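Local coordinates for GNAT family acetyltransferase (Mycobacterium smegmatis, PDB 6C30), which probably transfers an acetyl group from acetyl-coenzyme A to an amino group of its substrate, as a RimJ-type member of the GNAT N-acetyltransferase family, at residues Ala115-Trp120 / Ile151-Arg156; Arg172-Leu177 / His190-Ile195. All blocks are in the same frame, centred on the assembly; numbering follows the deposited sequence.

In the fold
Interactions 1 and 2 are two seams of one mixed sheet, separated by the pairing of 150-155 with 186-196, their centres about 9 Å apart. Strand 150-155 joins them: one edge pairs in parallel with strand 114-121 in interaction 1, the other runs antiparallel to strand 186-196, which in turn carries 172-177 in interaction 2. The join is made by backbone pairs, V155 O lying 2.7 Å from L191 N and A153 N 2.9 Å from V193 O, both probable hydrogen bonds. Interaction 1 is buried, whereas interaction 2 lies farther from the chain centre and is only partly buried. Parting of the two central parallel strands is the GNAT hallmark; in relatives that splay admits acetyl-coenzyme A, and this model is the apo form.

Interaction 1: residues Ala115-Trp120 / Ile151-Arg156; sequences AWIGYW and IEATVR
I117 lays its CG2 methyl against CG2 of I151, 3.6 Å away, and the two side chains cross at about a right angle. With chi1 of -168°, CG1 of I117 stands anti to the backbone N, which leaves CG2 as the branch that meets the neighbouring strand; the same methyl also reaches CB of A153. Two residues back along the first strand, CB of A115 meets CD1 of I151 at 3.8 Å. W116 and E152 share the other face: CB of W116 sits 4.0 Å from CG of E152, while the indole leads away and the E152 carboxylate goes to R150 in a salt bridge. Two backbone bonds hold the parallel pair, E152 N to A115 O and I117 N to E152 O, the latter 2.8 Å long and nearly in line with the carbonyl. Beyond I117 the strands diverge, at 50° between their axes, and a water takes over: it donates to I117 O at 2.7 Å and accepts from T154 N at 3.0 Å. This is the splayed parallel pair of the GNAT fold, joined as a beta-alpha-beta unit through helix 130-143, whose L135 and L139 cover I117 and I151; strands 97-105 and 186-196 flank the pair.

Interaction 2: residues Arg172-Leu177 / His190-Ile195; sequences REEGLL and HLLVAI
R172 turns one face of its guanidinium to the carbonyl of A194, whose O lies 3.5 Å above the plane and offset toward the rim. The bend at chi3 (-80°) turns NE out of the extended line of the chain, and the guanidinium lies over that carbonyl, which also accepts a hydrogen bond from the backbone N of R172 at 2.8 Å. In its own plane the guanidinium meets E174: NH1 to OE2 is a nearly straight salt bridge of 2.9 Å, reaching the carboxylate on its anti side and 27° out of the carboxylate plane. The other oxygen of E174, OE1, packs 3.4 Å from CB of A194 and pairs with R150. On the opposite face of the sheet, CG of E173 rests on CG1 of V193. Farther along, L176 and L191 cross obliquely, CD1 to CD2 at 3.9 Å, whereas L177 sets CD1 against CB of L192 on the face shared with R172.

Between these groups the register slips by one residue. E174 and G175 both face L192 in a classic beta bulge: L192 O takes E174 N at 2.8 Å and, weakly, G175 N at 3.3 Å. Antiparallel pairing resumes with L192 N to G175 O and the H190-L177 pair.

Chemically, the R172 end is a chain of alternating charges, E199-R172-E174-R150-E152, whose charges would be expected to offset one another; E199 at NE and E174 at NH1 grip the R172 guanidinium at two nitrogens, which would limit its rotation.

Interaction 1: residues Ala115-Trp120 / Ile151-Arg156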
ATOM      1  N   ALA A 115      -7.738 -24.074  -5.450  1.00 14.15           N
ATOM      2  CA  ALA A 115      -6.678 -23.388  -6.181  1.00 13.86           C
ATOM      3  C   ALA A 115      -5.349 -23.774  -5.565  1.00 12.97           C
ATOM      4  O   ALA A 115      -5.319 -24.330  -4.462  1.00 13.62           O
ATOM      5  CB  ALA A 115      -6.868 -21.877  -6.130  1.00 14.06           C
ATOM      6  N   TRP A 116      -4.252 -23.515  -6.269  1.00 11.97           N
ATOM      7  CA  TRP A 116      -2.957 -23.624  -5.615  1.00 12.88           C
ATOM      8  C   TRP A 116      -2.470 -22.248  -5.216  1.00 12.43           C
ATOM      9  O   TRP A 116      -2.964 -21.226  -5.704  1.00 12.34           O
ATOM     10  CB  TRP A 116      -1.897 -24.338  -6.478  1.00 11.90           C
ATOM     11  CG  TRP A 116      -1.616 -23.843  -7.883  1.00 13.09           C
ATOM     12  CD1 TRP A 116      -1.956 -24.480  -9.042  1.00 14.64           C
ATOM     13  CD2 TRP A 116      -0.867 -22.676  -8.274  1.00 12.80           C
ATOM     14  NE1 TRP A 116      -1.497 -23.768 -10.128  1.00 16.05           N
ATOM     15  CE2 TRP A 116      -0.833 -22.658  -9.688  1.00 14.86           C
ATOM     16  CE3 TRP A 116      -0.245 -21.635  -7.569  1.00 14.08           C
ATOM     17  CZ2 TRP A 116      -0.195 -21.647 -10.411  1.00 17.89           C
ATOM     18  CZ3 TRP A 116       0.391 -20.622  -8.297  1.00 16.04           C
ATOM     19  CH2 TRP A 116       0.410 -20.646  -9.701  1.00 15.39           C
ATOM     20  N   ILE A 117      -1.525 -22.243  -4.282  1.00 11.84           N
ATOM     21  CA  ILE A 117      -0.862 -21.018  -3.843  1.00 11.71           C
ATOM     22  C   ILE A 117       0.647 -21.227  -3.947  1.00 13.00           C
ATOM     23  O   ILE A 117       1.158 -22.314  -3.674  1.00 12.34           O
ATOM     24  CB  ILE A 117      -1.274 -20.638  -2.398  1.00 11.61           C
ATOM     25  CG1 ILE A 117      -0.820 -19.222  -2.050  1.00 11.75           C
ATOM     26  CG2 ILE A 117      -0.745 -21.647  -1.373  1.00 13.60           C
ATOM     27  CD1 ILE A 117      -1.557 -18.688  -0.847  1.00 15.77           C
ATOM     28  N   GLY A 118       1.349 -20.191  -4.388  1.00 13.02           N
ATOM     29  CA  GLY A 118       2.794 -20.223  -4.442  1.00 13.68           C
ATOM     30  C   GLY A 118       3.328 -18.878  -4.005  1.00 11.95           C
ATOM     31  O   GLY A 118       2.591 -17.890  -3.975  1.00 12.42           O
ATOM     32  N   TYR A 119       4.602 -18.835  -3.640  1.00 11.74           N
ATOM     33  CA  TYR A 119       5.181 -17.606  -3.111  1.00 12.31           C
ATOM     34  C   TYR A 119       6.687 -17.620  -3.292  1.00 11.62           C
ATOM     35  O   TYR A 119       7.312 -18.680  -3.433  1.00 12.20           O
ATOM     36  CB  TYR A 119       4.838 -17.444  -1.613  1.00 11.91           C
ATOM     37  CG  TYR A 119       5.605 -18.437  -0.762  1.00 12.65           C
ATOM     38  CD1 TYR A 119       6.807 -18.089  -0.152  1.00 14.59           C
ATOM     39  CD2 TYR A 119       5.153 -19.741  -0.618  1.00 14.94           C
ATOM     40  CE1 TYR A 119       7.530 -19.015   0.588  1.00 15.02           C
ATOM     41  CE2 TYR A 119       5.865 -20.673   0.115  1.00 15.06           C
ATOM     42  CZ  TYR A 119       7.050 -20.301   0.710  1.00 14.40           C
ATOM     43  OH  TYR A 119       7.748 -21.237   1.431  1.00 16.39           O
ATOM     44  N   TRP A 120       7.274 -16.433  -3.250  1.00 11.00           N
ATOM     45  CA  TRP A 120       8.709 -16.301  -3.047  1.00 11.77           C
ATOM     46  C   TRP A 120       8.965 -14.955  -2.390  1.00 13.36           C
ATOM     47  O   TRP A 120       8.195 -14.002  -2.561  1.00 12.21           O
ATOM     48  CB  TRP A 120       9.486 -16.451  -4.362  1.00 12.93           C
ATOM     49  CG  TRP A 120       9.310 -15.308  -5.310  1.00 12.16           C
ATOM     50  CD1 TRP A 120       8.343 -15.171  -6.272  1.00 13.57           C
ATOM     51  CD2 TRP A 120      10.122 -14.131  -5.387  1.00 11.63           C
ATOM     52  NE1 TRP A 120       8.513 -13.980  -6.935  1.00 13.01           N
ATOM     53  CE2 TRP A 120       9.595 -13.323  -6.416  1.00 12.25           C
ATOM     54  CE3 TRP A 120      11.253 -13.689  -4.697  1.00 12.57           C
ATOM     55  CZ2 TRP A 120      10.150 -12.091  -6.762  1.00 11.90           C
ATOM     56  CZ3 TRP A 120      11.805 -12.471  -5.041  1.00 14.58           C
ATOM     57  CH2 TRP A 120      11.251 -11.684  -6.067  1.00 13.19           C
ATOM     58  N   ILE A 151      -7.249 -24.701  -0.568  1.00 12.33           N
ATOM     59  CA  ILE A 151      -6.018 -24.217  -1.176  1.00 13.29           C
ATOM     60  C   ILE A 151      -4.928 -25.267  -0.993  1.00 12.85           C
ATOM     61  O   ILE A 151      -4.757 -25.825   0.101  1.00 14.42           O
ATOM     62  CB  ILE A 151      -5.577 -22.875  -0.566  1.00 13.32           C
ATOM     63  CG1 ILE A 151      -6.594 -21.773  -0.904  1.00 13.00           C
ATOM     64  CG2 ILE A 151      -4.182 -22.482  -1.041  1.00 14.25           C
ATOM     65  CD1 ILE A 151      -6.722 -21.472  -2.389  1.00 15.44           C
ATOM     66  N   GLU A 152      -4.201 -25.561  -2.069  1.00 12.33           N
ATOM     67  CA  GLU A 152      -3.098 -26.505  -2.008  1.00 12.26           C
ATOM     68  C   GLU A 152      -1.796 -25.845  -2.432  1.00 12.68           C
ATOM     69  O   GLU A 152      -1.805 -24.746  -2.994  1.00 12.40           O
ATOM     70  CB  GLU A 152      -3.370 -27.716  -2.904  1.00 12.48           C
ATOM     71  CG  GLU A 152      -3.410 -27.356  -4.385  1.00 13.23           C
ATOM     72  CD  GLU A 152      -3.717 -28.533  -5.291  1.00 13.68           C
ATOM     73  OE1 GLU A 152      -3.373 -28.454  -6.485  1.00 16.82           O
ATOM     74  OE2 GLU A 152      -4.312 -29.537  -4.830  1.00 15.01           O
ATOM     75  N   ALA A 153      -0.687 -26.516  -2.150  1.00 12.31           N
ATOM     76  CA  ALA A 153       0.631 -26.062  -2.596  1.00 12.17           C
ATOM     77  C   ALA A 153       1.507 -27.267  -2.856  1.00 12.54           C
ATOM     78  O   ALA A 153       1.262 -28.360  -2.323  1.00 12.78           O
ATOM     79  CB  ALA A 153       1.287 -25.147  -1.565  1.00 13.32           C
ATOM     80  N   THR A 154       2.513 -27.085  -3.707  1.00 12.84           N
ATOM     81  CA  THR A 154       3.471 -28.150  -3.977  1.00 12.89           C
ATOM     82  C   THR A 154       4.872 -27.682  -3.603  1.00 13.43           C
ATOM     83  O   THR A 154       5.224 -26.502  -3.761  1.00 16.23           O
ATOM     84  CB  THR A 154       3.424 -28.615  -5.453  1.00 13.54           C
ATOM     85  OG1 THR A 154       3.571 -27.479  -6.316  1.00 15.85           O
ATOM     86  CG2 THR A 154       2.095 -29.287  -5.743  1.00 14.70           C
ATOM     87  N   VAL A 155       5.667 -28.599  -3.068  1.00 12.21           N
ATOM     88  CA  VAL A 155       6.976 -28.241  -2.549  1.00 13.86           C
ATOM     89  C   VAL A 155       7.873 -29.472  -2.610  1.00 13.42           C
ATOM     90  O   VAL A 155       7.435 -30.566  -2.269  1.00 13.97           O
ATOM     91  CB  VAL A 155       6.857 -27.683  -1.100  1.00 14.20           C
ATOM     92  CG1 VAL A 155       6.127 -28.660  -0.177  1.00 15.59           C
ATOM     93  CG2 VAL A 155       8.227 -27.320  -0.547  1.00 14.93           C
ATOM     94  N   ARG A 156       9.103 -29.318  -3.086  1.00 13.38           N
ATOM     95  CA  ARG A 156      10.015 -30.452  -3.123  1.00 13.01           C
ATOM     96  C   ARG A 156      10.331 -30.925  -1.706  1.00 14.38           C
ATOM     97  O   ARG A 156      10.483 -30.102  -0.793  1.00 14.54           O
ATOM     98  CB  ARG A 156      11.301 -30.092  -3.878  1.00 13.59           C
ATOM     99  CG  ARG A 156      11.098 -30.001  -5.392  1.00 14.27           C
ATOM    100  CD  ARG A 156      12.382 -29.616  -6.122  1.00 13.86           C
ATOM    101  NE  ARG A 156      13.396 -30.660  -6.001  1.00 13.40           N
ATOM    102  CZ  ARG A 156      14.670 -30.510  -6.351  1.00 16.79           C
ATOM    103  NH1 ARG A 156      15.099 -29.349  -6.833  1.00 15.59           N
ATOM    104  NH2 ARG A 156      15.517 -31.525  -6.203  1.00 18.40           N
TER
HETATM  105  O   HOH W   1       2.441 -24.360  -4.902  1.00 20.06           O

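Interaction 2: residues Arg172-Leu177 / His190-Ile195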
ATOM      1  N   ARG A 172      -1.499 -29.217   5.556  1.00 13.88           N
ATOM      2  CA  ARG A 172      -1.340 -30.652   5.804  1.00 17.40           C
ATOM      3  C   ARG A 172      -0.692 -31.354   4.623  1.00 15.20           C
ATOM      4  O   ARG A 172      -1.089 -31.112   3.492  1.00 15.62           O
ATOM      5  CB  ARG A 172      -2.693 -31.324   6.040  1.00 15.16           C
ATOM      6  CG  ARG A 172      -3.511 -30.800   7.195  1.00 15.62           C
ATOM      7  CD  ARG A 172      -4.928 -31.399   7.141  1.00 16.50           C
ATOM      8  NE  ARG A 172      -5.778 -30.703   6.179  1.00 16.40           N
ATOM      9  CZ  ARG A 172      -6.018 -31.111   4.933  1.00 16.09           C
ATOM     10  NH1 ARG A 172      -5.485 -32.238   4.477  1.00 17.90           N
ATOM     11  NH2 ARG A 172      -6.804 -30.384   4.147  1.00 16.28           N
ATOM     12  N   GLU A 173       0.245 -32.260   4.860  1.00 15.22           N
ATOM     13  CA  GLU A 173       0.724 -33.122   3.770  1.00 13.96           C
ATOM     14  C   GLU A 173      -0.382 -34.079   3.321  1.00 15.51           C
ATOM     15  O   GLU A 173      -0.973 -34.783   4.154  1.00 18.25           O
ATOM     16  CB  GLU A 173       1.952 -33.926   4.200  1.00 16.49           C
ATOM     17  CG  GLU A 173       3.202 -33.082   4.392  1.00 19.12           C
ATOM     18  CD  GLU A 173       4.422 -33.918   4.722  1.00 23.88           C
ATOM     19  OE1 GLU A 173       4.324 -35.165   4.687  1.00 26.51           O
ATOM     20  OE2 GLU A 173       5.476 -33.329   5.029  1.00 22.99           O
ATOM     21  N   GLU A 174      -0.652 -34.116   2.016  1.00 14.24           N
ATOM     22  CA  GLU A 174      -1.675 -35.006   1.469  1.00 13.94           C
ATOM     23  C   GLU A 174      -1.099 -36.085   0.571  1.00 15.70           C
ATOM     24  O   GLU A 174      -1.708 -37.130   0.409  1.00 15.88           O
ATOM     25  CB  GLU A 174      -2.730 -34.205   0.693  1.00 14.31           C
ATOM     26  CG  GLU A 174      -3.623 -33.397   1.618  1.00 15.22           C
ATOM     27  CD  GLU A 174      -4.895 -32.912   0.965  1.00 14.55           C
ATOM     28  OE1 GLU A 174      -4.880 -32.610  -0.241  1.00 14.46           O
ATOM     29  OE2 GLU A 174      -5.917 -32.831   1.673  1.00 13.97           O
ATOM     30  N   GLY A 175       0.062 -35.849  -0.022  1.00 14.19           N
ATOM     31  CA  GLY A 175       0.617 -36.857  -0.903  1.00 15.90           C
ATOM     32  C   GLY A 175       1.963 -36.500  -1.472  1.00 14.69           C
ATOM     33  O   GLY A 175       2.490 -35.421  -1.206  1.00 14.40           O
ATOM     34  N   LEU A 176       2.523 -37.420  -2.246  1.00 14.10           N
ATOM     35  CA  LEU A 176       3.796 -37.216  -2.919  1.00 14.72           C
ATOM     36  C   LEU A 176       3.576 -37.404  -4.408  1.00 15.50           C
ATOM     37  O   LEU A 176       3.204 -38.492  -4.870  1.00 14.71           O
ATOM     38  CB  LEU A 176       4.867 -38.182  -2.396  1.00 14.48           C
ATOM     39  CG  LEU A 176       6.242 -38.034  -3.057  1.00 15.71           C
ATOM     40  CD1 LEU A 176       6.875 -36.692  -2.701  1.00 17.51           C
ATOM     41  CD2 LEU A 176       7.158 -39.186  -2.668  1.00 20.27           C
ATOM     42  N   LEU A 177       3.772 -36.324  -5.154  1.00 13.18           N
ATOM     43  CA  LEU A 177       3.560 -36.321  -6.592  1.00 13.04           C
ATOM     44  C   LEU A 177       4.868 -36.681  -7.282  1.00 13.70           C
ATOM     45  O   LEU A 177       5.820 -35.901  -7.272  1.00 13.96           O
ATOM     46  CB  LEU A 177       3.045 -34.948  -7.044  1.00 12.06           C
ATOM     47  CG  LEU A 177       1.925 -34.360  -6.194  1.00 13.11           C
ATOM     48  CD1 LEU A 177       1.536 -32.996  -6.743  1.00 14.96           C
ATOM     49  CD2 LEU A 177       0.713 -35.307  -6.133  1.00 15.67           C
ATOM     50  N   HIS A 190       7.315 -33.687  -5.961  1.00 13.54           N
ATOM     51  CA  HIS A 190       6.846 -32.607  -5.099  1.00 13.05           C
ATOM     52  C   HIS A 190       5.817 -33.156  -4.120  1.00 13.10           C
ATOM     53  O   HIS A 190       4.920 -33.910  -4.516  1.00 13.79           O
ATOM     54  CB  HIS A 190       6.210 -31.472  -5.913  1.00 14.25           C
ATOM     55  CG  HIS A 190       7.195 -30.572  -6.601  1.00 11.75           C
ATOM     56  ND1 HIS A 190       8.013 -31.004  -7.621  1.00 12.08           N
ATOM     57  CD2 HIS A 190       7.467 -29.252  -6.430  1.00 12.41           C
ATOM     58  CE1 HIS A 190       8.760 -29.994  -8.038  1.00 12.69           C
ATOM     59  NE2 HIS A 190       8.441 -28.920  -7.339  1.00 13.21           N
ATOM     60  N   LEU A 191       5.950 -32.804  -2.846  1.00 13.80           N
ATOM     61  CA  LEU A 191       4.874 -33.021  -1.887  1.00 12.94           C
ATOM     62  C   LEU A 191       3.687 -32.141  -2.232  1.00 13.24           C
ATOM     63  O   LEU A 191       3.859 -31.020  -2.712  1.00 13.17           O
ATOM     64  CB  LEU A 191       5.345 -32.716  -0.465  1.00 16.52           C
ATOM     65  CG  LEU A 191       6.358 -33.704   0.111  1.00 16.73           C
ATOM     66  CD1 LEU A 191       7.140 -33.039   1.217  1.00 18.08           C
ATOM     67  CD2 LEU A 191       5.668 -34.964   0.615  1.00 20.74           C
ATOM     68  N   LEU A 192       2.490 -32.663  -2.009  1.00 12.73           N
ATOM     69  CA  LEU A 192       1.272 -31.889  -2.106  1.00 12.37           C
ATOM     70  C   LEU A 192       0.780 -31.621  -0.696  1.00 13.96           C
ATOM     71  O   LEU A 192       0.604 -32.560   0.091  1.00 13.82           O
ATOM     72  CB  LEU A 192       0.209 -32.649  -2.912  1.00 14.39           C
ATOM     73  CG  LEU A 192      -1.156 -31.981  -3.041  1.00 13.11           C
ATOM     74  CD1 LEU A 192      -1.048 -30.706  -3.861  1.00 14.00           C
ATOM     75  CD2 LEU A 192      -2.182 -32.928  -3.662  1.00 15.76           C
ATOM     76  N   VAL A 193       0.567 -30.353  -0.374  1.00 12.72           N
ATOM     77  CA  VAL A 193       0.025 -29.986   0.931  1.00 13.17           C
ATOM     78  C   VAL A 193      -1.257 -29.174   0.718  1.00 13.14           C
ATOM     79  O   VAL A 193      -1.453 -28.599  -0.352  1.00 13.07           O
ATOM     80  CB  VAL A 193       1.047 -29.195   1.792  1.00 12.00           C
ATOM     81  CG1 VAL A 193       2.349 -29.975   1.947  1.00 14.68           C
ATOM     82  CG2 VAL A 193       1.314 -27.809   1.204  1.00 13.69           C
ATOM     83  N   ALA A 194      -2.141 -29.130   1.717  1.00 13.02           N
ATOM     84  CA  ALA A 194      -3.439 -28.505   1.522  1.00 12.85           C
ATOM     85  C   ALA A 194      -4.081 -28.078   2.830  1.00 13.11           C
ATOM     86  O   ALA A 194      -3.732 -28.564   3.912  1.00 13.65           O
ATOM     87  CB  ALA A 194      -4.386 -29.451   0.786  1.00 13.42           C
ATOM     88  N   ILE A 195      -5.030 -27.166   2.714  1.00 12.89           N
ATOM     89  CA  ILE A 195      -5.861 -26.776   3.842  1.00 13.32           C
ATOM     90  C   ILE A 195      -7.245 -26.430   3.293  1.00 15.20           C
ATOM     91  O   ILE A 195      -7.361 -25.936   2.169  1.00 14.80           O
ATOM     92  CB  ILE A 195      -5.217 -25.592   4.624  1.00 14.86           C
ATOM     93  CG1 ILE A 195      -5.985 -25.312   5.920  1.00 14.41           C
ATOM     94  CG2 ILE A 195      -5.098 -24.324   3.756  1.00 15.02           C
ATOM     95  CD1 ILE A 195      -5.341 -24.241   6.799  1.00 15.89           C
TER